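Local coordinates for possible substrate binding protein of ABC transporter system (Rhodopseudomonas palustris, PDB 3N0X), which probably binds branched-chain or related amino acids in the periplasm and hands them to an ABC transporter for uptake, at residues 133-138 against 359-364; 125-130 against 158-163; 7-12 against 22-27. One frame throughout, in Å; residues are numbered along the deposited sequence.

Contact 1: 133-138 against 359-364; sequences NAVAIG and RELKIE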
ATOM      1  N   ASN A 133      11.014  -3.670   1.055  1.00 11.61           N
ATOM      2  CA  ASN A 133      11.638  -4.923   0.622  1.00 10.87           C
ATOM      3  C   ASN A 133      13.155  -4.910   0.699  1.00 12.42           C
ATOM      4  O   ASN A 133      13.778  -5.854   1.166  1.00 12.27           O
ATOM      5  CB  ASN A 133      11.128  -5.328  -0.764  1.00 10.90           C
ATOM      6  CG  ASN A 133       9.807  -6.045  -0.691  1.00 13.19           C
ATOM      7  OD1 ASN A 133       9.785  -7.289  -0.617  1.00 11.96           O
ATOM      8  ND2 ASN A 133       8.704  -5.298  -0.659  1.00 13.48           N
ATOM      9  N   ALA A 134      13.762  -3.804   0.273  1.00 12.24           N
ATOM     10  CA  ALA A 134      15.220  -3.685   0.321  1.00 11.55           C
ATOM     11  C   ALA A 134      15.727  -3.712   1.753  1.00 13.57           C
ATOM     12  O   ALA A 134      16.720  -4.379   2.060  1.00 13.56           O
ATOM     13  CB  ALA A 134      15.685  -2.398  -0.387  1.00 13.87           C
ATOM     14  N   VAL A 135      15.049  -2.985   2.654  1.00 12.66           N
ATOM     15  CA  VAL A 135      15.424  -2.936   4.053  1.00 13.87           C
ATOM     16  C   VAL A 135      15.195  -4.321   4.703  1.00 13.75           C
ATOM     17  O   VAL A 135      16.006  -4.753   5.558  1.00 15.94           O
ATOM     18  CB  VAL A 135      14.639  -1.810   4.783  1.00 13.86           C
ATOM     19  CG1 VAL A 135      14.783  -1.909   6.302  1.00 15.28           C
ATOM     20  CG2 VAL A 135      15.082  -0.436   4.227  1.00 16.15           C
ATOM     21  N   ALA A 136      14.148  -5.030   4.283  1.00 12.97           N
ATOM     22  CA  ALA A 136      13.865  -6.340   4.837  1.00 13.63           C
ATOM     23  C   ALA A 136      14.983  -7.343   4.498  1.00 14.09           C
ATOM     24  O   ALA A 136      15.505  -8.018   5.404  1.00 15.78           O
ATOM     25  CB  ALA A 136      12.525  -6.876   4.295  1.00 13.20           C
ATOM     26  N   ILE A 137      15.368  -7.421   3.219  1.00 13.04           N
ATOM     27  CA  ILE A 137      16.239  -8.514   2.787  1.00 12.98           C
ATOM     28  C   ILE A 137      17.710  -8.150   2.629  1.00 14.89           C
ATOM     29  O   ILE A 137      18.559  -9.009   2.507  1.00 15.65           O
ATOM     30  CB  ILE A 137      15.712  -9.166   1.491  1.00 13.66           C
ATOM     31  CG1 ILE A 137      15.907  -8.253   0.261  1.00 14.37           C
ATOM     32  CG2 ILE A 137      14.216  -9.547   1.665  1.00 15.39           C
ATOM     33  CD1 ILE A 137      15.486  -8.922  -1.094  1.00 13.56           C
ATOM     34  N   GLY A 138      17.998  -6.862   2.597  1.00 15.24           N
ATOM     35  CA  GLY A 138      19.376  -6.393   2.416  1.00 17.62           C
ATOM     36  C   GLY A 138      20.197  -6.432   3.682  1.00 18.89           C
ATOM     37  O   GLY A 138      19.884  -5.775   4.669  1.00 18.74           O
ATOM     38  N   ARG A 359      10.239  -9.192  11.231  1.00 14.35           N
ATOM     39  CA  ARG A 359      10.520  -7.918  11.898  1.00 14.08           C
ATOM     40  C   ARG A 359       9.510  -6.894  11.422  1.00 13.92           C
ATOM     41  O   ARG A 359       9.177  -6.880  10.230  1.00 15.48           O
ATOM     42  CB  ARG A 359      11.914  -7.400  11.519  1.00 14.87           C
ATOM     43  CG  ARG A 359      12.366  -6.196  12.382  1.00 21.67           C
ATOM     44  CD  ARG A 359      13.623  -5.531  11.798  1.00 26.59           C
ATOM     45  NE  ARG A 359      13.914  -4.250  12.473  1.00 26.65           N
ATOM     46  CZ  ARG A 359      14.514  -4.151  13.660  1.00 39.24           C
ATOM     47  NH1 ARG A 359      14.869  -5.239  14.345  1.00 35.58           N
ATOM     48  NH2 ARG A 359      14.740  -2.953  14.191  1.00 38.50           N
ATOM     49  N   GLU A 360       9.067  -6.036  12.351  1.00 14.47           N
ATOM     50  CA  GLU A 360       8.305  -4.838  11.989  1.00 14.70           C
ATOM     51  C   GLU A 360       9.303  -3.755  11.613  1.00 15.60           C
ATOM     52  O   GLU A 360      10.150  -3.390  12.410  1.00 18.15           O
ATOM     53  CB  GLU A 360       7.440  -4.344  13.146  1.00 16.01           C
ATOM     54  CG  GLU A 360       6.659  -3.058  12.787  1.00 15.94           C
ATOM     55  CD  GLU A 360       5.893  -2.483  13.953  1.00 28.07           C
ATOM     56  OE1 GLU A 360       5.909  -3.113  15.048  1.00 35.01           O
ATOM     57  OE2 GLU A 360       5.317  -1.376  13.802  1.00 20.57           O
ATOM     58  N   LEU A 361       9.231  -3.262  10.380  1.00 13.76           N
ATOM     59  CA  LEU A 361      10.107  -2.181   9.978  1.00 13.67           C
ATOM     60  C   LEU A 361       9.413  -0.880  10.369  1.00 14.26           C
ATOM     61  O   LEU A 361       8.427  -0.458   9.742  1.00 14.74           O
ATOM     62  CB  LEU A 361      10.369  -2.253   8.482  1.00 14.51           C
ATOM     63  CG  LEU A 361      10.824  -3.603   7.936  1.00 14.61           C
ATOM     64  CD1 LEU A 361      10.953  -3.569   6.399  1.00 16.22           C
ATOM     65  CD2 LEU A 361      12.152  -4.014   8.568  1.00 15.76           C
ATOM     66  N   LYS A 362       9.932  -0.260  11.412  1.00 16.83           N
ATOM     67  CA  LYS A 362       9.394   0.969  11.970  0.50 17.33           C
ATOM     68  C   LYS A 362       9.675   2.151  11.044  1.00 16.61           C
ATOM     69  O   LYS A 362      10.553   2.090  10.175  1.00 15.65           O
ATOM     70  CB  LYS A 362      10.016   1.217  13.350  0.50 19.43           C
ATOM     71  CG  LYS A 362       9.812   0.078  14.343  0.50 22.24           C
ATOM     72  CD  LYS A 362       8.359  -0.029  14.806  0.50 24.46           C
ATOM     73  N   ILE A 363       8.945   3.235  11.253  1.00 15.97           N
ATOM     74  CA  ILE A 363       9.050   4.398  10.383  1.00 17.04           C
ATOM     75  C   ILE A 363      10.479   4.864  10.178  1.00 17.69           C
ATOM     76  O   ILE A 363      10.887   5.144   9.052  1.00 17.64           O
ATOM     77  CB  ILE A 363       8.149   5.544  10.904  1.00 15.29           C
ATOM     78  CG1 ILE A 363       6.676   5.223  10.610  1.00 17.26           C
ATOM     79  CG2 ILE A 363       8.548   6.890  10.268  1.00 17.41           C
ATOM     80  CD1 ILE A 363       5.683   5.989  11.428  1.00 16.12           C
ATOM     81  N   GLU A 364      11.255   4.915  11.263  1.00 18.25           N
ATOM     82  CA  GLU A 364      12.629   5.429  11.138  0.70 20.42           C
ATOM     83  C   GLU A 364      13.614   4.489  10.458  1.00 19.09           C
ATOM     84  O   GLU A 364      14.769   4.883  10.193  1.00 22.34           O
ATOM     85  CB  GLU A 364      13.214   5.867  12.480  0.70 23.20           C
ATOM     86  CG  GLU A 364      12.640   5.187  13.691  0.70 28.71           C
ATOM     87  CD  GLU A 364      11.190   5.591  13.978  0.70 29.78           C
ATOM     88  OE1 GLU A 364      10.841   6.800  14.119  0.70 39.40           O
ATOM     89  OE2 GLU A 364      10.385   4.671  14.060  0.70 19.98           O
TER
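Leu361 pushes its forked end against the last turns of helix 126-137, where it meets Val135 and Ala136. Its chi1 of -51° sets CG beside the backbone N and anti to the carbonyl carbon, and this directs the fork from the short strand 359-361 into the helix surface. The two methyls divide the work. CD2 turns to Val135 alone, with CG1 of Val135 4.1 Å from CD2 of Leu361. CD1 touches both neighbours: Val135 CG1 is 4.2 Å from Leu361 CD1, and Ala136 CB is also 4.2 Å from that same methyl. Leu361 CD1 also rests 4.1 Å from Ala136 N, so it covers helix backbone as well as side chain. Val135 does its share with one branch only. At chi1 168° its CG1 stands anti to its own backbone N and carries the contact, while the Val135 and Leu361 side chains run past each other in opposite senses. The CA atoms of Ala136 and Leu361 are 7.6 Å apart, a separation filled by the leucine and the alanine methyl. Backbone bonds from Leu361 to Met339 and from Arg359 to His341 tie the strand to the long strand 335-345, and His341 also touches Ala136. Asn133, pointing away from Leu361, uses OD1 to accept from Trp206 NE1 and Ala253 N. All the touching side-chain groups here are methyls, and the buried area is modest at 115 Å². Between strand 359-361 and the helix the contact is therefore apolar and rests on Leu361, while Asn133 supplies a directional bond from the helix to the antiparallel sheet at Ala253.

Contact 2: 125-130 against 158-163; sequences NSSQDA and VAAFKE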
ATOM      1  N   ASN A 125       2.702   4.191  -0.663  1.00 14.05           N
ATOM      2  CA  ASN A 125       3.075   4.395  -2.054  1.00 13.80           C
ATOM      3  C   ASN A 125       4.010   3.296  -2.546  1.00 12.71           C
ATOM      4  O   ASN A 125       4.529   2.496  -1.763  1.00 12.92           O
ATOM      5  CB  ASN A 125       3.612   5.822  -2.332  1.00 13.30           C
ATOM      6  CG  ASN A 125       4.906   6.144  -1.646  1.00 16.07           C
ATOM      7  OD1 ASN A 125       5.809   5.314  -1.549  1.00 15.79           O
ATOM      8  ND2 ASN A 125       5.029   7.384  -1.159  1.00 18.01           N
ATOM      9  N   SER A 126       4.173   3.210  -3.877  1.00 14.16           N
ATOM     10  CA  SER A 126       4.970   2.133  -4.471  0.50 13.63           C
ATOM     11  C   SER A 126       6.441   2.198  -4.032  1.00 13.40           C
ATOM     12  O   SER A 126       7.095   1.169  -3.894  1.00 14.55           O
ATOM     13  CB  SER A 126       4.833   2.162  -5.986  0.50 15.67           C
ATOM     14  OG  SER A 126       3.529   1.757  -6.354  0.50 17.95           O
ATOM     15  N   SER A 127       6.952   3.394  -3.781  1.00 14.08           N
ATOM     16  CA  SER A 127       8.295   3.517  -3.183  1.00 16.13           C
ATOM     17  C   SER A 127       8.389   2.873  -1.800  1.00 14.86           C
ATOM     18  O   SER A 127       9.392   2.193  -1.508  1.00 14.36           O
ATOM     19  CB  SER A 127       8.807   4.959  -3.154  1.00 16.79           C
ATOM     20  OG  SER A 127       9.185   5.352  -4.468  1.00 20.50           O
ATOM     21  N   GLN A 128       7.379   3.059  -0.939  1.00 12.87           N
ATOM     22  CA  GLN A 128       7.353   2.374   0.355  1.00 13.00           C
ATOM     23  C   GLN A 128       7.395   0.842   0.170  1.00 11.77           C
ATOM     24  O   GLN A 128       8.132   0.144   0.883  1.00 12.75           O
ATOM     25  CB  GLN A 128       6.172   2.826   1.206  1.00 13.01           C
ATOM     26  CG  GLN A 128       6.422   4.243   1.850  1.00 13.37           C
ATOM     27  CD  GLN A 128       5.140   4.824   2.440  1.00 13.96           C
ATOM     28  OE1 GLN A 128       4.109   4.868   1.762  1.00 13.58           O
ATOM     29  NE2 GLN A 128       5.210   5.287   3.667  1.00 13.92           N
ATOM     30  N   ASP A 129       6.627   0.323  -0.796  1.00 11.53           N
ATOM     31  CA  ASP A 129       6.694  -1.116  -1.060  1.00 12.11           C
ATOM     32  C   ASP A 129       8.149  -1.561  -1.395  1.00 12.60           C
ATOM     33  O   ASP A 129       8.722  -2.441  -0.772  1.00 14.28           O
ATOM     34  CB  ASP A 129       5.713  -1.508  -2.159  1.00 14.72           C
ATOM     35  CG  ASP A 129       4.281  -1.676  -1.642  1.00 17.05           C
ATOM     36  OD1 ASP A 129       4.107  -1.948  -0.435  1.00 16.26           O
ATOM     37  OD2 ASP A 129       3.353  -1.628  -2.476  1.00 19.69           O
ATOM     38  N   ALA A 130       8.772  -0.880  -2.355  1.00 12.85           N
ATOM     39  CA  ALA A 130      10.066  -1.292  -2.825  1.00 13.58           C
ATOM     40  C   ALA A 130      11.141  -1.118  -1.766  1.00 12.56           C
ATOM     41  O   ALA A 130      11.971  -1.993  -1.563  1.00 13.48           O
ATOM     42  CB  ALA A 130      10.410  -0.495  -4.129  1.00 13.98           C
ATOM     43  N   VAL A 158      12.421  -0.666  -8.963  1.00 14.33           N
ATOM     44  CA  VAL A 158      13.804  -1.137  -8.779  1.00 14.03           C
ATOM     45  C   VAL A 158      14.724   0.017  -8.433  1.00 15.45           C
ATOM     46  O   VAL A 158      15.601  -0.132  -7.587  1.00 13.35           O
ATOM     47  CB  VAL A 158      14.323  -1.939  -9.972  1.00 13.29           C
ATOM     48  CG1 VAL A 158      15.862  -2.228  -9.823  1.00 14.67           C
ATOM     49  CG2 VAL A 158      13.546  -3.247 -10.156  1.00 14.54           C
ATOM     50  N   ALA A 159      14.494   1.200  -9.013  1.00 14.51           N
ATOM     51  CA  ALA A 159      15.311   2.345  -8.639  1.00 15.04           C
ATOM     52  C   ALA A 159      15.231   2.637  -7.159  1.00 14.86           C
ATOM     53  O   ALA A 159      16.244   2.894  -6.490  1.00 15.56           O
ATOM     54  CB  ALA A 159      14.935   3.599  -9.485  1.00 14.63           C
ATOM     55  N   ALA A 160      14.020   2.625  -6.615  1.00 14.45           N
ATOM     56  CA  ALA A 160      13.799   2.893  -5.180  1.00 13.83           C
ATOM     57  C   ALA A 160      14.436   1.815  -4.288  1.00 13.70           C
ATOM     58  O   ALA A 160      15.074   2.094  -3.266  1.00 14.88           O
ATOM     59  CB  ALA A 160      12.310   3.041  -4.893  1.00 12.77           C
ATOM     60  N   PHE A 161      14.244   0.564  -4.707  1.00 13.63           N
ATOM     61  CA  PHE A 161      14.845  -0.576  -4.036  1.00 13.84           C
ATOM     62  C   PHE A 161      16.365  -0.434  -3.991  1.00 13.64           C
ATOM     63  O   PHE A 161      16.965  -0.647  -2.935  1.00 14.64           O
ATOM     64  CB  PHE A 161      14.393  -1.864  -4.787  1.00 11.81           C
ATOM     65  CG  PHE A 161      14.970  -3.144  -4.280  1.00 11.85           C
ATOM     66  CD1 PHE A 161      16.170  -3.632  -4.775  1.00 12.57           C
ATOM     67  CD2 PHE A 161      14.268  -3.916  -3.341  1.00 13.97           C
ATOM     68  CE1 PHE A 161      16.681  -4.849  -4.326  1.00 13.36           C
ATOM     69  CE2 PHE A 161      14.758  -5.151  -2.920  1.00 14.00           C
ATOM     70  CZ  PHE A 161      15.995  -5.605  -3.386  1.00 14.26           C
ATOM     71  N   LYS A 162      16.975  -0.122  -5.153  1.00 14.82           N
ATOM     72  CA  LYS A 162      18.441  -0.033  -5.326  1.00 15.15           C
ATOM     73  C   LYS A 162      19.032   1.054  -4.437  1.00 16.37           C
ATOM     74  O   LYS A 162      20.030   0.853  -3.775  1.00 17.97           O
ATOM     75  CB  LYS A 162      18.764   0.232  -6.797  1.00 18.00           C
ATOM     76  CG  LYS A 162      20.219   0.493  -7.153  1.00 23.03           C
ATOM     77  CD  LYS A 162      20.267   0.654  -8.674  1.00 27.21           C
ATOM     78  CE  LYS A 162      21.672   0.802  -9.217  1.00 33.98           C
ATOM     79  NZ  LYS A 162      21.576   0.845 -10.709  1.00 35.25           N
ATOM     80  N   GLU A 163      18.366   2.187  -4.374  1.00 15.78           N
ATOM     81  CA  GLU A 163      18.857   3.263  -3.529  0.50 16.48           C
ATOM     82  C   GLU A 163      18.811   2.870  -2.044  1.00 16.85           C
ATOM     83  O   GLU A 163      19.785   3.115  -1.313  1.00 18.56           O
ATOM     84  CB  GLU A 163      18.124   4.560  -3.848  0.50 18.04           C
ATOM     85  CG  GLU A 163      18.522   5.756  -2.987  0.50 20.04           C
ATOM     86  CD  GLU A 163      19.989   6.185  -3.112  0.50 25.68           C
ATOM     87  OE1 GLU A 163      20.647   5.923  -4.151  0.50 28.55           O
ATOM     88  OE2 GLU A 163      20.480   6.816  -2.150  0.50 32.58           O
TER
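Phe161 carries its CG anti to the backbone N (chi1 177°), which lays the ring alongside helix 126-137 with one edge toward Ala130, and Ser127 holds OG beside its own backbone N (chi1 -74°), facing Ala160. From there the carbonyl oxygen of Ala130 sits near the plane of the Phe161 ring, 3.5 Å from CD2, a contact at the rim and not over a face. Ala130 CB drops between the neighbouring residues of the other helix, 4.1 Å from Ala160 CB and 4.3 Å from Phe161 CB. Ser127 OG passes 3.9 Å from Ala160 CB as plain packing; its polar partner is Asp108 OD2, to which it is hydrogen-bonded. Small residues at these positions let the backbones come close, with the CA atoms of Ala130 and Phe161 only 5.0 Å apart. The two helical segments cross at -47° with their axes 8.4 Å apart. Both helices belong to the lobe built on the parallel sheet 142-149, 171-178, 202-207 and 229-233, in the two-lobed fold of periplasmic binding proteins. Helix 152-165 is the connection of a beta-alpha-beta crossover from strand 142-149 to strand 171-178, and helix 126-137 leads into it. The Phe161 ring reaches the parallel sheet, touching Ile144 and Thr146 and stacking with Trp206. The start of helix 126-137 is closed by a capping box. Gln128 N donates to Asn125 OD1 at 2.8 Å, meeting that oxygen nearly end-on to its C=O bond. In return Asn125 N donates to Gln128 OE1 at 2.9 Å, in the plane of the amide. These reciprocal bonds fix both side-chain carbonyls, while Gln128 NE2 is hydrogen-bonded to Ala335 O.

Contact 3: 7-12 against 22-27; sequences IALIYG and KQTETG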
ATOM      1  N   ILE A   7     -18.389  13.021   4.854  1.00 17.23           N
ATOM      2  CA  ILE A   7     -17.199  12.394   4.241  1.00 17.14           C
ATOM      3  C   ILE A   7     -17.607  11.696   2.969  1.00 18.48           C
ATOM      4  O   ILE A   7     -18.512  10.884   2.969  1.00 19.68           O
ATOM      5  CB  ILE A   7     -16.571  11.338   5.203  1.00 17.11           C
ATOM      6  CG1 ILE A   7     -16.207  11.986   6.531  1.00 18.33           C
ATOM      7  CG2 ILE A   7     -15.340  10.663   4.566  1.00 16.28           C
ATOM      8  CD1 ILE A   7     -15.834  10.967   7.660  1.00 19.58           C
ATOM      9  N   ALA A   8     -16.943  12.049   1.874  1.00 16.64           N
ATOM     10  CA  ALA A   8     -17.166  11.413   0.606  1.00 16.62           C
ATOM     11  C   ALA A   8     -16.141  10.309   0.400  1.00 16.53           C
ATOM     12  O   ALA A   8     -14.960  10.534   0.604  1.00 18.62           O
ATOM     13  CB  ALA A   8     -17.064  12.448  -0.561  1.00 18.88           C
ATOM     14  N   LEU A   9     -16.601   9.121   0.022  1.00 14.59           N
ATOM     15  CA  LEU A   9     -15.722   8.058  -0.397  1.00 14.38           C
ATOM     16  C   LEU A   9     -15.871   7.842  -1.898  1.00 15.58           C
ATOM     17  O   LEU A   9     -16.968   7.514  -2.391  1.00 16.70           O
ATOM     18  CB  LEU A   9     -16.051   6.739   0.323  1.00 14.52           C
ATOM     19  CG  LEU A   9     -15.299   5.502  -0.197  1.00 15.81           C
ATOM     20  CD1 LEU A   9     -13.788   5.633   0.088  1.00 14.91           C
ATOM     21  CD2 LEU A   9     -15.909   4.210   0.420  1.00 16.67           C
ATOM     22  N   ILE A  10     -14.778   8.024  -2.636  1.00 14.46           N
ATOM     23  CA  ILE A  10     -14.765   7.784  -4.072  1.00 15.06           C
ATOM     24  C   ILE A  10     -14.073   6.446  -4.204  1.00 15.54           C
ATOM     25  O   ILE A  10     -13.008   6.237  -3.643  1.00 14.66           O
ATOM     26  CB  ILE A  10     -13.959   8.861  -4.813  1.00 15.16           C
ATOM     27  CG1 ILE A  10     -14.320  10.277  -4.343  1.00 16.75           C
ATOM     28  CG2 ILE A  10     -14.119   8.753  -6.348  1.00 14.49           C
ATOM     29  CD1 ILE A  10     -15.776  10.658  -4.399  1.00 17.09           C
ATOM     30  N   TYR A  11     -14.672   5.531  -4.944  1.00 15.17           N
ATOM     31  CA  TYR A  11     -14.173   4.159  -5.060  1.00 15.15           C
ATOM     32  C   TYR A  11     -14.688   3.460  -6.309  1.00 15.37           C
ATOM     33  O   TYR A  11     -15.715   3.856  -6.868  1.00 16.52           O
ATOM     34  CB  TYR A  11     -14.513   3.330  -3.814  1.00 15.33           C
ATOM     35  CG  TYR A  11     -15.968   3.010  -3.466  1.00 15.10           C
ATOM     36  CD1 TYR A  11     -17.058   3.748  -3.925  1.00 17.27           C
ATOM     37  CD2 TYR A  11     -16.223   1.992  -2.570  1.00 16.05           C
ATOM     38  CE1 TYR A  11     -18.342   3.413  -3.550  1.00 18.60           C
ATOM     39  CE2 TYR A  11     -17.486   1.659  -2.187  1.00 16.33           C
ATOM     40  CZ  TYR A  11     -18.548   2.383  -2.650  1.00 19.84           C
ATOM     41  OH  TYR A  11     -19.844   2.092  -2.231  1.00 19.62           O
ATOM     42  N   GLY A  12     -13.950   2.437  -6.752  1.00 15.13           N
ATOM     43  CA  GLY A  12     -14.321   1.730  -7.963  1.00 16.87           C
ATOM     44  C   GLY A  12     -15.260   0.588  -7.644  1.00 17.97           C
ATOM     45  O   GLY A  12     -14.909  -0.600  -7.832  1.00 18.21           O
ATOM     46  N   LYS A  22     -15.095  -2.551  -2.227  1.00 14.99           N
ATOM     47  CA  LYS A  22     -16.014  -2.950  -1.166  0.50 14.56           C
ATOM     48  C   LYS A  22     -15.265  -3.090   0.177  1.00 14.00           C
ATOM     49  O   LYS A  22     -15.810  -2.719   1.240  1.00 15.25           O
ATOM     50  CB  LYS A  22     -16.780  -4.236  -1.536  0.50 16.24           C
ATOM     51  CG  LYS A  22     -17.784  -4.080  -2.687  0.50 16.25           C
ATOM     52  N   GLN A  23     -14.028  -3.595   0.125  1.00 14.07           N
ATOM     53  CA  GLN A  23     -13.222  -3.720   1.339  0.60 13.63           C
ATOM     54  C   GLN A  23     -12.817  -2.363   1.901  1.00 12.61           C
ATOM     55  O   GLN A  23     -12.778  -2.182   3.121  1.00 13.70           O
ATOM     56  CB  GLN A  23     -11.975  -4.569   1.103  0.60 13.25           C
ATOM     57  CG  GLN A  23     -12.287  -6.030   0.849  0.60 17.56           C
ATOM     58  CD  GLN A  23     -11.042  -6.893   0.698  0.60 15.26           C
ATOM     59  OE1 GLN A  23      -9.942  -6.401   0.440  0.60 17.65           O
ATOM     60  NE2 GLN A  23     -11.227  -8.202   0.839  0.60 18.50           N
ATOM     61  N   THR A  24     -12.488  -1.406   1.023  1.00 12.83           N
ATOM     62  CA  THR A  24     -12.170  -0.061   1.468  1.00 12.61           C
ATOM     63  C   THR A  24     -13.361   0.480   2.260  1.00 13.05           C
ATOM     64  O   THR A  24     -13.188   1.033   3.340  1.00 13.10           O
ATOM     65  CB  THR A  24     -11.895   0.862   0.306  1.00 12.27           C
ATOM     66  OG1 THR A  24     -10.746   0.422  -0.422  1.00 13.84           O
ATOM     67  CG2 THR A  24     -11.625   2.306   0.816  1.00 13.69           C
ATOM     68  N   GLU A  25     -14.562   0.345   1.717  1.00 11.93           N
ATOM     69  CA  GLU A  25     -15.774   0.857   2.380  1.00 13.48           C
ATOM     70  C   GLU A  25     -15.976   0.179   3.736  1.00 13.68           C
ATOM     71  O   GLU A  25     -16.254   0.848   4.722  1.00 12.49           O
ATOM     72  CB  GLU A  25     -17.015   0.732   1.493  1.00 14.42           C
ATOM     73  CG  GLU A  25     -18.243   1.287   2.156  1.00 15.98           C
ATOM     74  CD  GLU A  25     -19.485   1.270   1.284  1.00 24.51           C
ATOM     75  OE1 GLU A  25     -19.467   0.679   0.201  1.00 25.16           O
ATOM     76  OE2 GLU A  25     -20.513   1.831   1.741  1.00 24.14           O
ATOM     77  N   THR A  26     -15.849  -1.137   3.779  1.00 13.53           N
ATOM     78  CA  THR A  26     -15.947  -1.849   5.074  1.00 13.37           C
ATOM     79  C   THR A  26     -14.958  -1.280   6.111  1.00 12.99           C
ATOM     80  O   THR A  26     -15.326  -1.043   7.273  1.00 13.81           O
ATOM     81  CB  THR A  26     -15.736  -3.343   4.893  1.00 14.49           C
ATOM     82  OG1 THR A  26     -16.749  -3.851   4.021  1.00 16.81           O
ATOM     83  CG2 THR A  26     -15.739  -4.098   6.248  1.00 16.19           C
ATOM     84  N   GLY A  27     -13.709  -1.081   5.694  1.00 12.45           N
ATOM     85  CA  GLY A  27     -12.687  -0.545   6.614  1.00 12.63           C
ATOM     86  C   GLY A  27     -13.019   0.854   7.067  1.00 13.06           C
ATOM     87  O   GLY A  27     -12.837   1.210   8.259  1.00 12.17           O
TER
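Leu9 and Tyr11 of strand 7-11 face Thr24 and Glu25 of helix 22-27, which runs back along the strand: the two directions differ by 160° and the axes of the segments come within 9.4 Å. This is the first half of a beta-alpha-beta crossover, since helix 18-35 leads on to strand 45-53, which lies beside strand 5-11 and parallel to it in the mixed sheet of this lobe. Leu9, buried, carries the apolar part. Its fork reaches across to the helix: Leu9 CD1 meets the Thr24 methyl CG2 at 4.0 Å, and Leu9 CD2 meets Glu25 CB at 3.8 Å. The same CD2 lies over one face of the Tyr11 ring, toward its rim, so leucine, ring and glutamate stem form one packed group. Thr24 turns its hydroxyl to the helix, where OG1 is hydrogen-bonded to Tyr20 O, leaving CG2 for Leu9. Tyr11 takes the crowded chi1 of 65°, with CG between its backbone N and carbonyl carbon; this swings the phenol past Leu9 toward the helix. Glu25 answers with a fully extended chain that brings its carboxylate to the phenol. Tyr11 OH donates to Glu25 OE1 at 2.8 Å, a bond between a buried phenol and a partly exposed glutamate. A phenylalanine in place of Tyr11 would probably leave Glu25 OE1 without this donor and the carboxylate freer to turn. Tyr11 also touches Thr51 and Ser81. The carboxylate is turned steeply against the ring, and Tyr11 OH approaches Glu25 OE1 from above the carboxylate plane, 51° out of it.

Overall arrangement
All three contacts are mostly buried, but they serve two lobes. Contacts 1 and 2 share helix 126-137, with centres 12 Å apart, and Ala134 and Ile137 of contact 1 touch Phe161 of contact 2; the helix is thus packed between strand 359-361 and helix 152-165. Contact 3 lies on the opposite side of the chain's centre, its centre 29 Å from that of contact 1 and 27 Å from that of contact 2, and touches neither. The chemistry differs accordingly: contact 1 is leucine methyls against a valine, an alanine and helix backbone, contact 2 small residues at a helix crossing, and contact 3 adds a phenol-to-carboxylate bond at a partly exposed glutamate.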